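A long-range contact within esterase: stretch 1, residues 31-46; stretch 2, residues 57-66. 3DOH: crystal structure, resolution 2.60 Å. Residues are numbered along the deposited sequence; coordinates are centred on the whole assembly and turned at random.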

ATOM      1  N   VAL A  31      37.925  -0.799  23.554  1.00 54.09           N
ATOM      2  CA  VAL A  31      37.849   0.607  23.986  1.00 55.80           C
ATOM      3  C   VAL A  31      36.437   1.144  24.045  1.00 56.50           C
ATOM      4  O   VAL A  31      35.449   0.426  23.792  1.00 57.43           O
ATOM      5  N   GLU A  32      36.355   2.419  24.401  1.00 57.03           N
ATOM      6  CA  GLU A  32      35.102   3.138  24.390  1.00 57.78           C
ATOM      7  C   GLU A  32      34.790   3.386  22.917  1.00 57.39           C
ATOM      8  O   GLU A  32      35.614   3.096  22.059  1.00 57.58           O
ATOM      9  N   ILE A  33      33.598   3.913  22.648  1.00 57.27           N
ATOM     10  CA  ILE A  33      33.101   4.192  21.310  1.00 56.67           C
ATOM     11  C   ILE A  33      32.110   5.338  21.446  1.00 56.73           C
ATOM     12  O   ILE A  33      31.416   5.433  22.462  1.00 56.23           O
ATOM     13  N   ASP A  34      32.054   6.198  20.427  1.00 56.99           N
ATOM     14  CA  ASP A  34      31.026   7.246  20.304  1.00 57.26           C
ATOM     15  C   ASP A  34      29.839   6.730  19.501  1.00 56.65           C
ATOM     16  O   ASP A  34      29.961   6.386  18.319  1.00 56.10           O
ATOM     17  N   GLY A  35      28.694   6.690  20.169  1.00 56.38           N
ATOM     18  CA  GLY A  35      27.441   6.267  19.564  1.00 56.09           C
ATOM     19  C   GLY A  35      26.834   7.322  18.666  1.00 55.69           C
ATOM     20  O   GLY A  35      26.037   7.007  17.807  1.00 56.08           O
ATOM     21  N   GLN A  36      27.203   8.579  18.877  1.00 55.32           N
ATOM     22  CA  GLN A  36      26.742   9.670  18.048  1.00 55.03           C
ATOM     23  C   GLN A  36      26.953   9.262  16.594  1.00 54.05           C
ATOM     24  O   GLN A  36      26.095   9.492  15.754  1.00 53.74           O
ATOM     25  N   LYS A  37      28.076   8.594  16.323  1.00 53.58           N
ATOM     26  CA  LYS A  37      28.438   8.168  14.954  1.00 53.12           C
ATOM     27  C   LYS A  37      27.967   6.754  14.499  1.00 51.61           C
ATOM     28  O   LYS A  37      28.186   6.366  13.347  1.00 51.64           O
ATOM     29  N   LEU A  38      27.313   6.002  15.394  1.00 49.64           N
ATOM     30  CA  LEU A  38      26.803   4.657  15.099  1.00 47.28           C
ATOM     31  C   LEU A  38      25.440   4.725  14.411  1.00 45.81           C
ATOM     32  O   LEU A  38      24.709   5.711  14.558  1.00 46.41           O
ATOM     33  N   SER A  39      25.089   3.685  13.668  1.00 43.00           N
ATOM     34  CA  SER A  39      23.812   3.643  12.986  1.00 40.75           C
ATOM     35  C   SER A  39      23.425   2.169  12.794  1.00 39.02           C
ATOM     36  O   SER A  39      24.296   1.344  12.616  1.00 38.84           O
ATOM     37  N   PRO A  40      22.125   1.830  12.863  1.00 37.49           N
ATOM     38  CA  PRO A  40      21.640   0.430  12.753  1.00 36.29           C
ATOM     39  C   PRO A  40      22.188  -0.389  11.590  1.00 35.12           C
ATOM     40  O   PRO A  40      22.414  -1.583  11.723  1.00 35.16           O
ATOM     41  N   ASP A  41      22.428   0.245  10.460  1.00 34.41           N
ATOM     42  CA  ASP A  41      22.905  -0.490   9.286  1.00 33.58           C
ATOM     43  C   ASP A  41      24.388  -0.870   9.321  1.00 32.75           C
ATOM     44  O   ASP A  41      24.940  -1.314   8.309  1.00 32.79           O
ATOM     45  N   GLN A  42      25.038  -0.680  10.463  1.00 31.81           N
ATOM     46  CA  GLN A  42      26.445  -1.060  10.598  1.00 31.88           C
ATOM     47  C   GLN A  42      26.552  -2.427  11.295  1.00 31.36           C
ATOM     48  O   GLN A  42      27.638  -2.968  11.480  1.00 31.47           O
ATOM     49  N   PHE A  43      25.414  -2.988  11.669  1.00 30.15           N
ATOM     50  CA  PHE A  43      25.426  -4.207  12.431  1.00 28.68           C
ATOM     51  C   PHE A  43      24.393  -5.173  11.896  1.00 27.60           C
ATOM     52  O   PHE A  43      23.539  -4.797  11.109  1.00 27.58           O
ATOM     53  N   SER A  44      24.461  -6.405  12.348  1.00 26.29           N
ATOM     54  CA  SER A  44      23.475  -7.389  11.986  1.00 26.15           C
ATOM     55  C   SER A  44      23.167  -8.242  13.201  1.00 26.45           C
ATOM     56  O   SER A  44      24.071  -8.537  14.006  1.00 27.36           O
ATOM     57  N   VAL A  45      21.919  -8.653  13.372  1.00 25.56           N
ATOM     58  CA  VAL A  45      21.620  -9.557  14.473  1.00 25.17           C
ATOM     59  C   VAL A  45      20.743 -10.711  13.972  1.00 25.65           C
ATOM     60  O   VAL A  45      19.804 -10.476  13.237  1.00 25.89           O
ATOM     61  N   LYS A  46      21.041 -11.959  14.330  1.00 26.20           N
ATOM     62  CA  LYS A  46      20.235 -13.097  13.798  1.00 27.19           C
ATOM     63  C   LYS A  46      19.973 -14.143  14.843  1.00 27.72           C
ATOM     64  O   LYS A  46      20.795 -14.304  15.714  1.00 28.58           O
ATOM     65  N   THR A  57      15.338  -7.221  13.616  1.00 28.23           N
ATOM     66  CA  THR A  57      15.478  -5.895  13.095  1.00 28.08           C
ATOM     67  C   THR A  57      15.962  -4.913  14.151  1.00 28.89           C
ATOM     68  O   THR A  57      15.278  -4.697  15.157  1.00 28.17           O
ATOM     69  N   ILE A  58      17.165  -4.351  13.916  1.00 29.60           N
ATOM     70  CA  ILE A  58      17.810  -3.374  14.821  1.00 30.16           C
ATOM     71  C   ILE A  58      17.153  -1.988  14.692  1.00 31.85           C
ATOM     72  O   ILE A  58      17.260  -1.353  13.672  1.00 32.18           O
ATOM     73  N   THR A  59      16.470  -1.513  15.721  1.00 34.14           N
ATOM     74  CA  THR A  59      15.712  -0.267  15.573  1.00 36.54           C
ATOM     75  C   THR A  59      16.467   1.031  15.971  1.00 37.90           C
ATOM     76  O   THR A  59      16.194   2.095  15.406  1.00 37.94           O
ATOM     77  N   LYS A  60      17.370   0.952  16.956  1.00 39.11           N
ATOM     78  CA  LYS A  60      18.280   2.072  17.281  1.00 40.79           C
ATOM     79  C   LYS A  60      19.636   1.502  17.721  1.00 40.86           C
ATOM     80  O   LYS A  60      19.667   0.427  18.304  1.00 41.37           O
ATOM     81  N   VAL A  61      20.743   2.196  17.432  1.00 41.07           N
ATOM     82  CA  VAL A  61      22.060   1.914  18.070  1.00 40.88           C
ATOM     83  C   VAL A  61      22.513   3.062  18.978  1.00 40.31           C
ATOM     84  O   VAL A  61      22.331   4.225  18.628  1.00 40.39           O
ATOM     85  N   TYR A  62      23.117   2.734  20.120  1.00 39.96           N
ATOM     86  CA  TYR A  62      23.728   3.748  21.013  1.00 40.10           C
ATOM     87  C   TYR A  62      24.836   3.193  21.948  1.00 40.92           C
ATOM     88  O   TYR A  62      25.064   1.983  22.029  1.00 40.92           O
ATOM     89  N   ALA A  63      25.527   4.080  22.651  1.00 42.52           N
ATOM     90  CA  ALA A  63      26.557   3.619  23.562  1.00 44.06           C
ATOM     91  C   ALA A  63      26.358   4.129  24.967  1.00 45.11           C
ATOM     92  O   ALA A  63      25.851   5.222  25.153  1.00 46.64           O
ATOM     93  N   ASN A  64      26.745   3.325  25.953  1.00 46.38           N
ATOM     94  CA  ASN A  64      26.836   3.753  27.354  1.00 46.73           C
ATOM     95  C   ASN A  64      28.057   3.089  28.016  1.00 47.29           C
ATOM     96  O   ASN A  64      28.827   2.367  27.344  1.00 46.89           O
ATOM     97  N   ASN A  65      28.236   3.335  29.316  1.00 47.89           N
ATOM     98  CA  ASN A  65      29.273   2.665  30.091  1.00 48.56           C
ATOM     99  C   ASN A  65      28.692   1.775  31.168  1.00 48.43           C
ATOM    100  O   ASN A  65      29.415   1.161  31.942  1.00 48.56           O
ATOM    101  N   SER A  66      27.374   1.701  31.194  1.00 48.53           N
ATOM    102  CA  SER A  66      26.658   0.863  32.138  1.00 48.56           C
ATOM    103  C   SER A  66      26.641  -0.610  31.696  1.00 48.43           C
ATOM    104  O   SER A  66      27.024  -1.467  32.461  1.00 48.89           O
TER

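Ile-58, Val-61 and Ala-63 of strand 58-64 point their CA-to-CB bonds toward stretch 1; regular alternation holds from Lys-60 to Asn-64 but is broken at Thr-59 and Lys-60, which both point away. The inward residues are all aliphatic. Ile-58, Val-61 and, from the other stretch, Pro-40 have the largest covered areas and together account for nearly half of the buried surface.

Ile-58 covers the most surface. Its chi1 is m, but chi2, at 148°, lies between wells. The end of this long side chain reaches strand 43-46: CD1 lies 4.0 Å from Phe-43 CB and 3.8 Å from Val-45 CG2, and it also touches backbone, 3.6 Å from Phe-43 O and 3.8 Å from Ser-44 CA. Phe-43 and Val-45 point toward stretch 2, with Ser-44 between them pointing away, so the methyl meets two apolar neighbours on the same side of their strand. The two strand axes approach no closer than 8.9 Å and no backbone hydrogen bond joins them; side chains fill the interval.

Val-61 has chi1 t. CG1 packs 3.7 Å from Leu-38 CB, CG2 lies against the chain where it enters the 3-10 segment, 3.6 Å from Ser-39 C and 3.5 Å from Pro-40 N, and both methyls approach the Phe-43 ring, with CG1 4.1 Å from Phe-43 CE2, obliquely, and CG2 4.2 Å from Phe-43 CD2. A compact branched residue suits this place, since it can touch both apolar side chains and backbone without extending far.

Pro-40, in the C-gamma exo pucker, bridges these two residues. Its CD is 4.1 Å from Val-61 CG2 and its CB 4.2 Å from Ile-58 CG2, while CB also comes within 3.6 Å of Ile-58 O. Having no amide hydrogen, proline can set its nitrogen beside a methyl without leaving a donor unpaired. The turn is braced within its own stretch: Ser-39 N donates to Gln-42 OE1 (2.9 Å), and Ser-39 OG to Asp-41 OD2 (2.8 Å).

Farther along, space becomes tight. Gly-35 lies beside Tyr-62 and Ala-63, and a CB in the ideal position at Gly-35 would sit 2.8 Å from Ala-63 N, a clash. Across from it, the single methyl of Ala-63, its CB, fits 3.8 Å from Ile-33 O.

One polar link closes the contact. Glu-32 (chi1 m, chi2 t) starts sideways but brings its carboxylate to Asn-65, whose ND2 donates to Glu-32 OE2 at 2.6 Å. Asn-65 OD1 is satisfied elsewhere in the structure.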

ATOM      1  CB  VAL A  31      38.598   1.582  23.086  1.00 56.09           C
ATOM      2  CG1 VAL A  31      39.715   2.320  23.889  1.00 56.54           C
ATOM      3  CG2 VAL A  31      39.074   0.894  21.788  1.00 57.03           C
ATOM      4  CB  GLU A  32      35.200   4.468  25.174  1.00 57.86           C
ATOM      5  CG  GLU A  32      34.963   4.404  26.702  1.00 58.19           C
ATOM      6  CD  GLU A  32      34.471   5.759  27.304  1.00 58.94           C
ATOM      7  OE1 GLU A  32      34.261   6.745  26.550  1.00 59.50           O
ATOM      8  OE2 GLU A  32      34.279   5.842  28.539  1.00 59.12           O
ATOM      9  CB  ILE A  33      32.368   2.964  20.749  1.00 56.35           C
ATOM     10  CG1 ILE A  33      33.358   1.824  20.570  1.00 56.58           C
ATOM     11  CG2 ILE A  33      31.650   3.286  19.434  1.00 55.98           C
ATOM     12  CD1 ILE A  33      32.761   0.601  20.015  1.00 57.92           C
ATOM     13  CB  ASP A  34      31.591   8.472  19.603  1.00 57.61           C
ATOM     14  CG  ASP A  34      32.438   8.090  18.417  1.00 60.14           C
ATOM     15  OD1 ASP A  34      33.332   7.219  18.608  1.00 62.70           O
ATOM     16  OD2 ASP A  34      32.194   8.616  17.298  1.00 63.58           O
ATOM     17  CB  GLN A  36      27.509  10.939  18.455  1.00 55.16           C
ATOM     18  CG  GLN A  36      27.652  12.072  17.421  1.00 56.42           C
ATOM     19  CD  GLN A  36      28.983  12.843  17.601  1.00 57.24           C
ATOM     20  OE1 GLN A  36      29.337  13.264  18.722  1.00 60.16           O
ATOM     21  NE2 GLN A  36      29.737  13.004  16.499  1.00 57.91           N
ATOM     22  CB  LYS A  37      29.957   8.364  14.712  1.00 53.30           C
ATOM     23  CG  LYS A  37      30.311   9.629  13.877  1.00 53.80           C
ATOM     24  CD  LYS A  37      31.690   9.523  13.190  1.00 54.86           C
ATOM     25  CE  LYS A  37      31.734  10.163  11.766  1.00 59.60           C
ATOM     26  NZ  LYS A  37      32.259  11.583  11.688  1.00 61.95           N
ATOM     27  CB  LEU A  38      26.704   3.838  16.388  1.00 47.18           C
ATOM     28  CG  LEU A  38      27.863   2.965  16.888  1.00 47.89           C
ATOM     29  CD1 LEU A  38      29.273   3.332  16.339  1.00 47.87           C
ATOM     30  CD2 LEU A  38      27.855   2.971  18.405  1.00 45.52           C
ATOM     31  CB  SER A  39      23.931   4.406  11.650  1.00 41.14           C
ATOM     32  OG  SER A  39      22.953   4.008  10.701  1.00 40.74           O
ATOM     33  CB  PRO A  40      20.117   0.604  12.622  1.00 35.85           C
ATOM     34  CG  PRO A  40      19.854   1.832  13.437  1.00 36.30           C
ATOM     35  CD  PRO A  40      21.004   2.761  13.104  1.00 37.05           C
ATOM     36  CB  ASP A  41      22.564   0.269   7.991  1.00 33.58           C
ATOM     37  CG  ASP A  41      23.259   1.642   7.887  1.00 34.32           C
ATOM     38  OD1 ASP A  41      23.129   2.226   6.799  1.00 34.61           O
ATOM     39  OD2 ASP A  41      23.941   2.133   8.838  1.00 33.52           O
ATOM     40  CB  GLN A  42      27.230  -0.026  11.385  1.00 31.50           C
ATOM     41  CG  GLN A  42      27.225   1.410  10.848  1.00 31.95           C
ATOM     42  CD  GLN A  42      27.948   2.349  11.802  1.00 32.90           C
ATOM     43  OE1 GLN A  42      27.644   2.379  12.994  1.00 36.07           O
ATOM     44  NE2 GLN A  42      28.928   3.089  11.298  1.00 34.18           N
ATOM     45  CB  PHE A  43      25.091  -3.863  13.866  1.00 28.58           C
ATOM     46  CG  PHE A  43      26.081  -2.957  14.526  1.00 26.94           C
ATOM     47  CD1 PHE A  43      27.102  -3.484  15.308  1.00 24.28           C
ATOM     48  CD2 PHE A  43      25.971  -1.578  14.401  1.00 26.27           C
ATOM     49  CE1 PHE A  43      28.011  -2.658  15.951  1.00 21.99           C
ATOM     50  CE2 PHE A  43      26.877  -0.736  15.032  1.00 25.85           C
ATOM     51  CZ  PHE A  43      27.896  -1.279  15.810  1.00 25.66           C
ATOM     52  CB  SER A  44      24.048  -8.274  10.924  1.00 25.77           C
ATOM     53  OG  SER A  44      23.082  -9.198  10.522  1.00 27.85           O
ATOM     54  CB  VAL A  45      20.963  -8.783  15.635  1.00 25.21           C
ATOM     55  CG1 VAL A  45      20.502  -9.718  16.738  1.00 25.70           C
ATOM     56  CG2 VAL A  45      21.930  -7.763  16.222  1.00 22.91           C
ATOM     57  CB  LYS A  46      20.906 -13.754  12.583  1.00 26.67           C
ATOM     58  CG  LYS A  46      20.722 -12.959  11.315  1.00 25.83           C
ATOM     59  CD  LYS A  46      21.640 -13.416  10.195  1.00 24.25           C
ATOM     60  CE  LYS A  46      21.494 -12.509   8.951  1.00 24.79           C
ATOM     61  NZ  LYS A  46      20.047 -12.325   8.496  1.00 23.22           N
ATOM     62  CB  THR A  57      14.261  -5.376  12.314  1.00 28.36           C
ATOM     63  OG1 THR A  57      13.957  -4.075  12.792  1.00 29.04           O
ATOM     64  CG2 THR A  57      13.031  -6.270  12.367  1.00 25.56           C
ATOM     65  CB  ILE A  58      19.345  -3.280  14.563  1.00 29.28           C
ATOM     66  CG1 ILE A  58      19.996  -4.653  14.706  1.00 27.13           C
ATOM     67  CG2 ILE A  58      19.985  -2.399  15.571  1.00 28.35           C
ATOM     68  CD1 ILE A  58      21.217  -4.898  13.800  1.00 21.68           C
ATOM     69  CB  THR A  59      14.367  -0.332  16.319  1.00 36.49           C
ATOM     70  OG1 THR A  59      14.596  -0.783  17.656  1.00 38.52           O
ATOM     71  CG2 THR A  59      13.448  -1.307  15.657  1.00 36.68           C
ATOM     72  CB  LYS A  60      17.732   2.987  18.406  1.00 41.64           C
ATOM     73  CG  LYS A  60      16.183   3.093  18.606  1.00 43.89           C
ATOM     74  CD  LYS A  60      15.436   4.044  17.616  1.00 46.25           C
ATOM     75  CE  LYS A  60      14.273   4.811  18.302  1.00 47.53           C
ATOM     76  NZ  LYS A  60      13.599   4.072  19.470  1.00 52.04           N
ATOM     77  CB  VAL A  61      23.210   1.669  17.053  1.00 40.84           C
ATOM     78  CG1 VAL A  61      24.467   1.213  17.791  1.00 42.28           C
ATOM     79  CG2 VAL A  61      22.843   0.634  16.052  1.00 40.85           C
ATOM     80  CB  TYR A  62      22.653   4.536  21.805  1.00 39.02           C
ATOM     81  CG  TYR A  62      21.760   3.678  22.701  1.00 37.26           C
ATOM     82  CD1 TYR A  62      20.547   3.155  22.224  1.00 35.61           C
ATOM     83  CD2 TYR A  62      22.137   3.383  24.000  1.00 34.36           C
ATOM     84  CE1 TYR A  62      19.735   2.358  23.022  1.00 34.97           C
ATOM     85  CE2 TYR A  62      21.338   2.587  24.810  1.00 35.83           C
ATOM     86  CZ  TYR A  62      20.136   2.079  24.321  1.00 36.26           C
ATOM     87  OH  TYR A  62      19.373   1.275  25.130  1.00 34.42           O
ATOM     88  CB  ALA A  63      27.901   4.018  23.053  1.00 44.18           C
ATOM     89  CB  ASN A  64      25.542   3.439  28.112  1.00 46.70           C
ATOM     90  CG  ASN A  64      25.254   1.934  28.220  1.00 48.19           C
ATOM     91  OD1 ASN A  64      24.109   1.491  28.070  1.00 49.99           O
ATOM     92  ND2 ASN A  64      26.282   1.150  28.504  1.00 48.37           N
ATOM     93  CB  ASN A  65      30.267   3.666  30.677  1.00 48.93           C
ATOM     94  CG  ASN A  65      31.620   3.662  29.935  1.00 52.14           C
ATOM     95  OD1 ASN A  65      32.161   2.600  29.519  1.00 52.94           O
ATOM     96  ND2 ASN A  65      32.177   4.857  29.769  1.00 54.26           N
ATOM     97  CB  SER A  66      25.243   1.400  32.339  1.00 48.29           C
ATOM     98  OG  SER A  66      24.543   1.460  31.089  1.00 48.89           O
TER